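Long-range contacts in rhamnonate dehydratase (Gibberella zeae PH-1, PDB 3FXG), which probably catalyses the magnesium-dependent dehydration of L-rhamnonate to a 2-keto-3-deoxy sugar acid, as a member of the enolase superfamily: residues A104-T109 against D142-V147; G183-L188 against M220-M225; W247-S252 against F271-H276. One frame throughout, in Å; residues are numbered along the deposited sequence.

How the contacts relate
Contact 1 comes first along the chain, then contact 2, then contact 3. Contact 1 belongs to the N-terminal domain shared with mandelate racemase. Its centre is about 37 Å from that of contact 2 and about 33 Å from that of contact 3, across the centre of the chain. Contacts 2 and 3 lie in the enolase-type barrel, with centres about 10 Å apart. Strands 219-222 and 246-248 are neighbours in one sheet, so the two strand pairs are consecutive in the barrel sheet. Lys185 NZ reaches Glu248 OE1 at 2.7 Å in a salt bridge between them. Together they bring Asp222, Glu248 and Glu275 to one magnesium ion, the metal site of the enzyme.

Contact 1: A104-T109 against D142-V147; sequences ADPRNT and DLLGKV
Asp105 OD1 is gripped by two nitrogens of Arg107, the residue that lays its CG on Leu144 of the facing helix. Arg107 NE reaches Asp105 OD1 at 3.0 Å on the syn side. Arg107 N reaches Asp105 OD1 at 2.9 Å on the anti side, which makes an Asx turn. The other oxygen is held as well. Arg107 NH2 meets Asp105 OD2 at 2.8 Å, nearly straight (172°), on its syn lone pair. The carboxylate lies at the edge of the guanidinium, in its plane, and the pair of bonds fixes its rotation. A type I turn runs from Asp105 to Asn108, closed by Asn108 N on Asp105 O at 3.0 Å.

The turn offers Pro106 to the helix. Pro106 CB sits 3.8 Å from Leu143 CD2. Leu144 has the largest share of the contact. It crosses Pro106 obliquely, with Leu144 CD2 4.0 Å from Pro106 CB. Leu144 CD2 also meets Arg107 CG at 3.6 Å, with the two side chains crossing at about a right angle. In Arg107, chi1 (-69°) sets CG on Leu144; the chain then bends at chi3, and NE and NH2 turn to Asp105. Leu144 CD1 touches Thr109 CG2 at 3.9 Å. No hydrogen bond joins the two segments.

Glu150 of a second subunit makes a salt bridge to Arg107 NH1, so the turn also faces a subunit interface. Within the chain, the turn lies in the loop between helix 86-101 and helix 109-119. It packs on helix 128-148, whose Leu143 also touches strand 66-73 of the antiparallel sheet.

Contact 2: G183-L188 against M220-M225; sequences GGKVPL and MVDCYM. With MG (magnesium ion), chain I.
Met220, Asp222 and Lys185 carry this parallel strand pair of the enolase-type barrel. All three side chains lie on the same face of the sheet. Lys185 crosses Met220 at about a right angle, with Lys185 CG 3.7 Å from Met220 CB. Met220 is a selenomethionine. Its chain bends back at chi2 (72°), which places SE 4.0 Å from Gly184 O. CE then comes close to the backbone of Gly183.

Lys185 crosses Asp222 obliquely, with Lys185 CE 3.7 Å from Asp222 OD2. Lys185 NZ makes salt bridges to Glu248 and Glu345 and a hydrogen bond to Tyr167. It also donates to a water that binds the metal. Asp222 OD2 binds the magnesium ion at 2.2 Å. Asp222 OD1 accepts from Tyr224 N at 2.9 Å, an Asx turn, and from the second metal-bound water. Both oxygens are therefore engaged, which fixes the rotation of the carboxylate.

The backbone keeps the register. Asp222 N donates to Val186 O at 2.8 Å, and Leu188 N to Asp222 O at 2.9 Å. Just past its strand, Leu188 puts CD1 on Val221 CG1 and CD2 on Cys223 SG. Helix 195-213 covers the face of Val186 and Val221, and Leu188 too, completing a beta-alpha-beta unit, while strands 163-169 and 246-248 flank the pair.

Contact 3: W247-S252 against F271-H276; sequences WEECLS and FTTGEH. With MG (magnesium ion), chain I.
Glu249 chi1 (-147°) lies off the staggered positions, and the chain, extended at chi2 (176°), carries the carboxylate to His276. CG of His276 is anti to its carbonyl carbon (chi1 -63°). Carboxylate and ring meet nearly coplanar in a His-carboxylate hydrogen bond. The pair lies just beyond the parallel strands of a beta-alpha-beta unit in the enolase-type barrel. His276 ND1 donates to Glu249 OE1 over only 2.5 Å, on the syn lone pair and close to the ring plane.

Upstream, Thr272 N donates to Trp247 O at 3.0 Å, and Glu249 N to Thr272 O at 2.8 Å. The side chains of Trp247 and Phe271 lie side by side; their ring planes are near parallel but slid apart. Both pack on helix 229-238, and Phe271 also on helix 259-265. Cys250 SG meets the edge of Phe271.

Glu248 points to the other face, with Thr272. Glu275, from the loop beyond, crosses it at about a right angle. Glu248 OE2 and Glu275 OE2 each bind the magnesium ion at 2.2 Å; Asp222 and two waters complete the five ligands found. Besides Lys185, Glu248 OE1 bonds to Gln296 and Trp246. Thr272 OG1 also bonds to Gln296. Glu249 OE2 accepts at 2.7 Å from a magnesium-bound water.

Contact 1: A104-T109 against D142-V147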
loop_
_atom_site.group_PDB
_atom_site.type_symbol
_atom_site.label_atom_id
_atom_site.label_comp_id
_atom_site.label_asym_id
_atom_site.label_seq_id
_atom_site.Cartn_x
_atom_site.Cartn_y
_atom_site.Cartn_z
ATOM N N ALA A 104 44.799 17.509 9.149
ATOM C CA ALA A 104 44.203 16.333 8.514
ATOM C C ALA A 104 44.772 16.017 7.137
ATOM O O ALA A 104 45.341 16.879 6.471
ATOM C CB ALA A 104 42.685 16.516 8.407
ATOM N N ASP A 105 44.624 14.761 6.727
ATOM C CA ASP A 105 45.079 14.319 5.415
ATOM C C ASP A 105 43.936 14.724 4.489
ATOM O O ASP A 105 42.810 14.261 4.657
ATOM C CB ASP A 105 45.245 12.794 5.391
ATOM C CG ASP A 105 45.917 12.295 4.121
ATOM O OD1 ASP A 105 45.541 12.750 3.018
ATOM O OD2 ASP A 105 46.819 11.439 4.224
ATOM N N PRO A 106 44.204 15.601 3.511
ATOM C CA PRO A 106 43.153 16.043 2.587
ATOM C C PRO A 106 42.512 14.939 1.750
ATOM O O PRO A 106 41.472 15.153 1.129
ATOM C CB PRO A 106 43.864 17.093 1.734
ATOM C CG PRO A 106 45.274 16.600 1.715
ATOM C CD PRO A 106 45.504 16.192 3.148
ATOM N N ARG A 107 43.125 13.760 1.729
ATOM C CA ARG A 107 42.565 12.647 0.970
ATOM C C ARG A 107 41.418 11.990 1.729
ATOM O O ARG A 107 40.673 11.181 1.164
ATOM C CB ARG A 107 43.651 11.613 0.660
ATOM C CG ARG A 107 44.699 12.111 -0.334
ATOM C CD ARG A 107 45.845 11.120 -0.468
ATOM N NE ARG A 107 46.478 10.871 0.824
ATOM C CZ ARG A 107 47.492 10.032 1.014
ATOM N NH1 ARG A 107 47.998 9.354 -0.006
ATOM N NH2 ARG A 107 48.003 9.875 2.228
ATOM N N ASN A 108 41.273 12.344 3.005
ATOM C CA ASN A 108 40.207 11.787 3.838
ATOM C C ASN A 108 38.908 12.553 3.621
ATOM O O ASN A 108 38.301 13.055 4.567
ATOM C CB ASN A 108 40.601 11.842 5.320
ATOM C CG ASN A 108 41.720 10.873 5.661
ATOM O OD1 ASN A 108 41.999 9.947 4.907
ATOM N ND2 ASN A 108 42.351 11.075 6.811
ATOM N N THR A 109 38.484 12.637 2.365
ATOM C CA THR A 109 37.267 13.359 2.021
ATOM C C THR A 109 36.025 12.800 2.702
ATOM O O THR A 109 35.180 13.561 3.179
ATOM C CB THR A 109 37.053 13.373 0.497
ATOM O OG1 THR A 109 37.175 12.043 -0.023
ATOM C CG2 THR A 109 38.088 14.260 -0.159
ATOM N N ASP A 142 40.026 20.514 -5.062
ATOM C CA ASP A 142 40.904 21.344 -5.885
ATOM C C ASP A 142 42.343 21.091 -5.433
ATOM O O ASP A 142 43.246 20.939 -6.254
ATOM C CB ASP A 142 40.544 22.828 -5.711
ATOM C CG ASP A 142 41.299 23.738 -6.677
ATOM O OD1 ASP A 142 41.231 23.509 -7.905
ATOM O OD2 ASP A 142 41.952 24.696 -6.207
ATOM N N LEU A 143 42.543 21.039 -4.120
ATOM C CA LEU A 143 43.859 20.789 -3.542
ATOM C C LEU A 143 44.389 19.412 -3.942
ATOM O O LEU A 143 45.558 19.267 -4.307
ATOM C CB LEU A 143 43.784 20.889 -2.013
ATOM C CG LEU A 143 45.011 20.448 -1.210
ATOM C CD1 LEU A 143 46.204 21.329 -1.560
ATOM C CD2 LEU A 143 44.697 20.532 0.279
ATOM N N LEU A 144 43.530 18.398 -3.871
ATOM C CA LEU A 144 43.933 17.045 -4.233
ATOM C C LEU A 144 44.381 16.974 -5.688
ATOM O O LEU A 144 45.381 16.328 -6.010
ATOM C CB LEU A 144 42.783 16.058 -3.993
ATOM C CG LEU A 144 42.403 15.809 -2.529
ATOM C CD1 LEU A 144 41.211 14.861 -2.462
ATOM C CD2 LEU A 144 43.598 15.221 -1.778
ATOM N N GLY A 145 43.641 17.639 -6.568
ATOM C CA GLY A 145 44.002 17.635 -7.972
ATOM C C GLY A 145 45.331 18.334 -8.201
ATOM O O GLY A 145 46.141 17.895 -9.017
ATOM N N LYS A 146 45.563 19.423 -7.472
ATOM C CA LYS A 146 46.803 20.175 -7.618
ATOM C C LYS A 146 48.011 19.411 -7.094
ATOM O O LYS A 146 49.075 19.429 -7.714
ATOM C CB LYS A 146 46.672 21.538 -6.930
ATOM C CG LYS A 146 45.823 22.494 -7.748
ATOM C CD LYS A 146 45.466 23.767 -7.014
ATOM C CE LYS A 146 44.662 24.676 -7.932
ATOM N NZ LYS A 146 44.160 25.898 -7.247
ATOM N N VAL A 147 47.851 18.723 -5.969
ATOM C CA VAL A 147 48.957 17.952 -5.417
ATOM C C VAL A 147 49.358 16.821 -6.365
ATOM O O VAL A 147 50.545 16.568 -6.570
ATOM C CB VAL A 147 48.602 17.358 -4.036
ATOM C CG1 VAL A 147 49.719 16.429 -3.561
ATOM C CG2 VAL A 147 48.401 18.487 -3.028
#

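Contact 2: G183-L188 against M220-M225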
loop_
_atom_site.group_PDB
_atom_site.type_symbol
_atom_site.label_atom_id
_atom_site.label_comp_id
_atom_site.label_asym_id
_atom_site.label_seq_id
_atom_site.Cartn_x
_atom_site.Cartn_y
_atom_site.Cartn_z
ATOM N N GLY A 183 19.072 22.893 -26.008
ATOM C CA GLY A 183 17.748 23.287 -25.561
ATOM C C GLY A 183 17.780 24.590 -24.784
ATOM O O GLY A 183 18.851 25.074 -24.403
ATOM N N GLY A 184 16.606 25.164 -24.548
ATOM C CA GLY A 184 16.536 26.409 -23.805
ATOM C C GLY A 184 15.533 26.341 -22.671
ATOM O O GLY A 184 14.409 25.891 -22.871
ATOM N N LYS A 185 15.935 26.778 -21.479
ATOM C CA LYS A 185 15.038 26.772 -20.322
ATOM C C LYS A 185 14.700 28.207 -19.943
ATOM O O LYS A 185 15.588 29.001 -19.629
ATOM C CB LYS A 185 15.687 26.067 -19.126
ATOM C CG LYS A 185 14.739 25.873 -17.940
ATOM C CD LYS A 185 15.346 24.971 -16.854
ATOM C CE LYS A 185 16.548 25.622 -16.186
ATOM N NZ LYS A 185 17.188 24.720 -15.181
ATOM N N VAL A 186 13.413 28.531 -19.967
ATOM C CA VAL A 186 12.959 29.878 -19.649
ATOM C C VAL A 186 12.294 29.969 -18.275
ATOM O O VAL A 186 11.735 28.994 -17.774
ATOM C CB VAL A 186 11.965 30.385 -20.728
ATOM C CG1 VAL A 186 12.650 30.416 -22.091
ATOM C CG2 VAL A 186 10.747 29.482 -20.785
ATOM N N PRO A 187 12.368 31.144 -17.638
ATOM C CA PRO A 187 11.752 31.314 -16.321
ATOM C C PRO A 187 10.270 31.686 -16.434
ATOM O O PRO A 187 9.901 32.574 -17.205
ATOM C CB PRO A 187 12.594 32.421 -15.692
ATOM C CG PRO A 187 12.935 33.280 -16.872
ATOM C CD PRO A 187 13.244 32.285 -17.971
ATOM N N LEU A 188 9.426 30.984 -15.680
ATOM C CA LEU A 188 7.989 31.242 -15.676
ATOM C C LEU A 188 7.797 32.614 -15.043
ATOM O O LEU A 188 8.266 32.862 -13.934
ATOM C CB LEU A 188 7.263 30.181 -14.847
ATOM C CG LEU A 188 5.736 30.199 -14.926
ATOM C CD1 LEU A 188 5.298 29.660 -16.281
ATOM C CD2 LEU A 188 5.155 29.347 -13.808
HETATM N N MSE A 220 12.390 24.077 -21.955
HETATM C CA MSE A 220 12.099 23.667 -20.587
HETATM C C MSE A 220 11.598 24.903 -19.838
HETATM O O MSE A 220 11.885 26.029 -20.238
HETATM C CB MSE A 220 13.362 23.121 -19.910
HETATM C CG MSE A 220 13.886 21.811 -20.499
HETATM SE SE MSE A 220 14.706 21.968 -22.261
HETATM C CE MSE A 220 16.567 22.024 -21.724
ATOM N N VAL A 221 10.854 24.698 -18.757
ATOM C CA VAL A 221 10.329 25.822 -17.990
ATOM C C VAL A 221 10.745 25.763 -16.526
ATOM O O VAL A 221 10.468 24.783 -15.831
ATOM C CB VAL A 221 8.783 25.866 -18.066
ATOM C CG1 VAL A 221 8.255 27.088 -17.326
ATOM C CG2 VAL A 221 8.338 25.888 -19.531
ATOM N N ASP A 222 11.411 26.814 -16.060
ATOM C CA ASP A 222 11.851 26.878 -14.669
ATOM C C ASP A 222 10.802 27.628 -13.863
ATOM O O ASP A 222 10.415 28.740 -14.223
ATOM C CB ASP A 222 13.195 27.594 -14.566
ATOM C CG ASP A 222 13.838 27.428 -13.203
ATOM O OD1 ASP A 222 13.250 27.882 -12.200
ATOM O OD2 ASP A 222 14.935 26.839 -13.137
ATOM N N CYS A 223 10.349 27.022 -12.769
ATOM C CA CYS A 223 9.315 27.628 -11.937
ATOM C C CYS A 223 9.788 28.131 -10.570
ATOM O O CYS A 223 8.984 28.605 -9.764
ATOM C CB CYS A 223 8.157 26.638 -11.770
ATOM S SG CYS A 223 7.420 26.100 -13.351
ATOM N N TYR A 224 11.090 28.034 -10.323
ATOM C CA TYR A 224 11.711 28.492 -9.078
ATOM C C TYR A 224 10.864 28.282 -7.809
ATOM O O TYR A 224 10.520 29.245 -7.119
ATOM C CB TYR A 224 12.092 29.978 -9.221
ATOM C CG TYR A 224 13.097 30.480 -8.198
ATOM C CD1 TYR A 224 14.394 29.961 -8.148
ATOM C CD2 TYR A 224 12.745 31.458 -7.267
ATOM C CE1 TYR A 224 15.317 30.405 -7.188
ATOM C CE2 TYR A 224 13.656 31.905 -6.306
ATOM C CZ TYR A 224 14.938 31.374 -6.271
ATOM O OH TYR A 224 15.825 31.794 -5.304
HETATM N N MSE A 225 10.556 27.019 -7.513
HETATM C CA MSE A 225 9.771 26.611 -6.339
HETATM C C MSE A 225 8.591 27.528 -5.990
HETATM O O MSE A 225 8.210 27.655 -4.826
HETATM C CB MSE A 225 10.708 26.454 -5.119
HETATM C CG MSE A 225 11.484 27.704 -4.700
HETATM SE SE MSE A 225 12.956 27.402 -3.410
HETATM C CE MSE A 225 14.044 28.926 -3.891
HETATM MG MG MG I . 16.282 25.826 -11.680
HETATM O O HOH W 1 18.255 26.548 -13.000
HETATM O O HOH W 2 14.722 26.679 -10.244
#

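Contact 3: W247-S252 against F271-H276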
loop_
_atom_site.group_PDB
_atom_site.type_symbol
_atom_site.label_atom_id
_atom_site.label_comp_id
_atom_site.label_asym_id
_atom_site.label_seq_id
_atom_site.Cartn_x
_atom_site.Cartn_y
_atom_site.Cartn_z
ATOM N N TRP A 247 9.248 20.446 -16.777
ATOM C CA TRP A 247 8.877 21.525 -15.873
ATOM C C TRP A 247 9.758 21.400 -14.640
ATOM O O TRP A 247 9.750 20.365 -13.964
ATOM C CB TRP A 247 7.398 21.404 -15.508
ATOM C CG TRP A 247 6.499 21.589 -16.693
ATOM C CD1 TRP A 247 6.176 20.656 -17.636
ATOM C CD2 TRP A 247 5.837 22.798 -17.080
ATOM N NE1 TRP A 247 5.352 21.210 -18.587
ATOM C CE2 TRP A 247 5.128 22.524 -18.269
ATOM C CE3 TRP A 247 5.773 24.088 -16.535
ATOM C CZ2 TRP A 247 4.362 23.494 -18.926
ATOM C CZ3 TRP A 247 5.009 25.055 -17.190
ATOM C CH2 TRP A 247 4.316 24.749 -18.371
ATOM N N GLU A 248 10.504 22.463 -14.353
ATOM C CA GLU A 248 11.459 22.475 -13.249
ATOM C C GLU A 248 11.060 23.187 -11.959
ATOM O O GLU A 248 10.542 24.305 -11.975
ATOM C CB GLU A 248 12.782 23.054 -13.760
ATOM C CG GLU A 248 13.936 22.964 -12.781
ATOM C CD GLU A 248 15.270 23.237 -13.452
ATOM O OE1 GLU A 248 15.475 22.745 -14.582
ATOM O OE2 GLU A 248 16.113 23.933 -12.849
ATOM N N GLU A 249 11.341 22.521 -10.841
ATOM C CA GLU A 249 11.059 23.025 -9.498
ATOM C C GLU A 249 9.707 23.717 -9.367
ATOM O O GLU A 249 9.621 24.849 -8.890
ATOM C CB GLU A 249 12.180 23.972 -9.044
ATOM C CG GLU A 249 12.437 23.910 -7.537
ATOM C CD GLU A 249 13.608 24.769 -7.072
ATOM O OE1 GLU A 249 14.028 24.597 -5.907
ATOM O OE2 GLU A 249 14.100 25.615 -7.854
ATOM N N CYS A 250 8.649 23.028 -9.787
ATOM C CA CYS A 250 7.298 23.571 -9.709
ATOM C C CYS A 250 6.849 23.795 -8.273
ATOM O O CYS A 250 6.159 24.769 -7.978
ATOM C CB CYS A 250 6.300 22.626 -10.375
ATOM S SG CYS A 250 6.549 22.406 -12.137
ATOM N N LEU A 251 7.247 22.892 -7.383
ATOM C CA LEU A 251 6.848 22.982 -5.984
ATOM C C LEU A 251 7.939 23.445 -5.031
ATOM O O LEU A 251 9.126 23.465 -5.367
ATOM C CB LEU A 251 6.345 21.618 -5.503
ATOM C CG LEU A 251 5.271 20.928 -6.350
ATOM C CD1 LEU A 251 4.933 19.569 -5.733
ATOM C CD2 LEU A 251 4.033 21.805 -6.428
ATOM N N SER A 252 7.514 23.825 -3.832
ATOM C CA SER A 252 8.441 24.225 -2.787
ATOM C C SER A 252 9.258 22.978 -2.456
ATOM O O SER A 252 8.753 21.860 -2.562
ATOM C CB SER A 252 7.667 24.653 -1.537
ATOM O OG SER A 252 8.495 24.598 -0.391
ATOM N N PHE A 271 9.097 16.101 -15.023
ATOM C CA PHE A 271 9.228 17.067 -13.938
ATOM C C PHE A 271 10.596 16.894 -13.292
ATOM O O PHE A 271 11.099 15.774 -13.193
ATOM C CB PHE A 271 8.121 16.846 -12.907
ATOM C CG PHE A 271 6.758 17.169 -13.431
ATOM C CD1 PHE A 271 6.305 18.486 -13.450
ATOM C CD2 PHE A 271 5.960 16.174 -13.983
ATOM C CE1 PHE A 271 5.075 18.809 -14.020
ATOM C CE2 PHE A 271 4.727 16.485 -14.558
ATOM C CZ PHE A 271 4.286 17.808 -14.577
ATOM N N THR A 272 11.196 18.002 -12.862
ATOM C CA THR A 272 12.513 17.963 -12.236
ATOM C C THR A 272 12.551 18.894 -11.030
ATOM O O THR A 272 11.667 19.732 -10.855
ATOM C CB THR A 272 13.620 18.420 -13.218
ATOM O OG1 THR A 272 13.571 19.847 -13.361
ATOM C CG2 THR A 272 13.420 17.782 -14.593
ATOM N N THR A 273 13.576 18.737 -10.199
ATOM C CA THR A 273 13.747 19.582 -9.024
ATOM C C THR A 273 15.014 19.159 -8.296
ATOM O O THR A 273 15.704 18.231 -8.730
ATOM C CB THR A 273 12.549 19.457 -8.051
ATOM O OG1 THR A 273 12.673 20.429 -7.009
ATOM C CG2 THR A 273 12.508 18.063 -7.420
ATOM N N GLY A 274 15.331 19.852 -7.205
ATOM C CA GLY A 274 16.496 19.479 -6.425
ATOM C C GLY A 274 17.566 20.515 -6.132
ATOM O O GLY A 274 18.395 20.287 -5.257
ATOM N N GLU A 275 17.574 21.649 -6.827
ATOM C CA GLU A 275 18.623 22.625 -6.561
ATOM C C GLU A 275 18.577 23.165 -5.137
ATOM O O GLU A 275 19.581 23.656 -4.626
ATOM C CB GLU A 275 18.596 23.765 -7.585
ATOM C CG GLU A 275 17.383 24.668 -7.563
ATOM C CD GLU A 275 17.349 25.578 -8.783
ATOM O OE1 GLU A 275 17.288 26.818 -8.616
ATOM O OE2 GLU A 275 17.387 25.041 -9.914
ATOM N N HIS A 276 17.425 23.053 -4.483
ATOM C CA HIS A 276 17.322 23.515 -3.106
ATOM C C HIS A 276 17.119 22.377 -2.108
ATOM O O HIS A 276 16.466 22.543 -1.080
ATOM C CB HIS A 276 16.220 24.563 -2.977
ATOM C CG HIS A 276 16.488 25.802 -3.772
ATOM N ND1 HIS A 276 15.910 26.037 -5.001
ATOM C CD2 HIS A 276 17.321 26.844 -3.542
ATOM C CE1 HIS A 276 16.376 27.172 -5.494
ATOM N NE2 HIS A 276 17.233 27.681 -4.628
HETATM MG MG MG I . 16.282 25.826 -11.680
HETATM O O HOH W 3 8.969 20.381 -11.211
HETATM O O HOH W 4 14.799 22.005 -5.087
HETATM O O HOH W 2 14.722 26.679 -10.244
HETATM O O HOH W 5 10.038 21.289 -6.619
HETATM O O HOH W 1 18.255 26.548 -13.000
#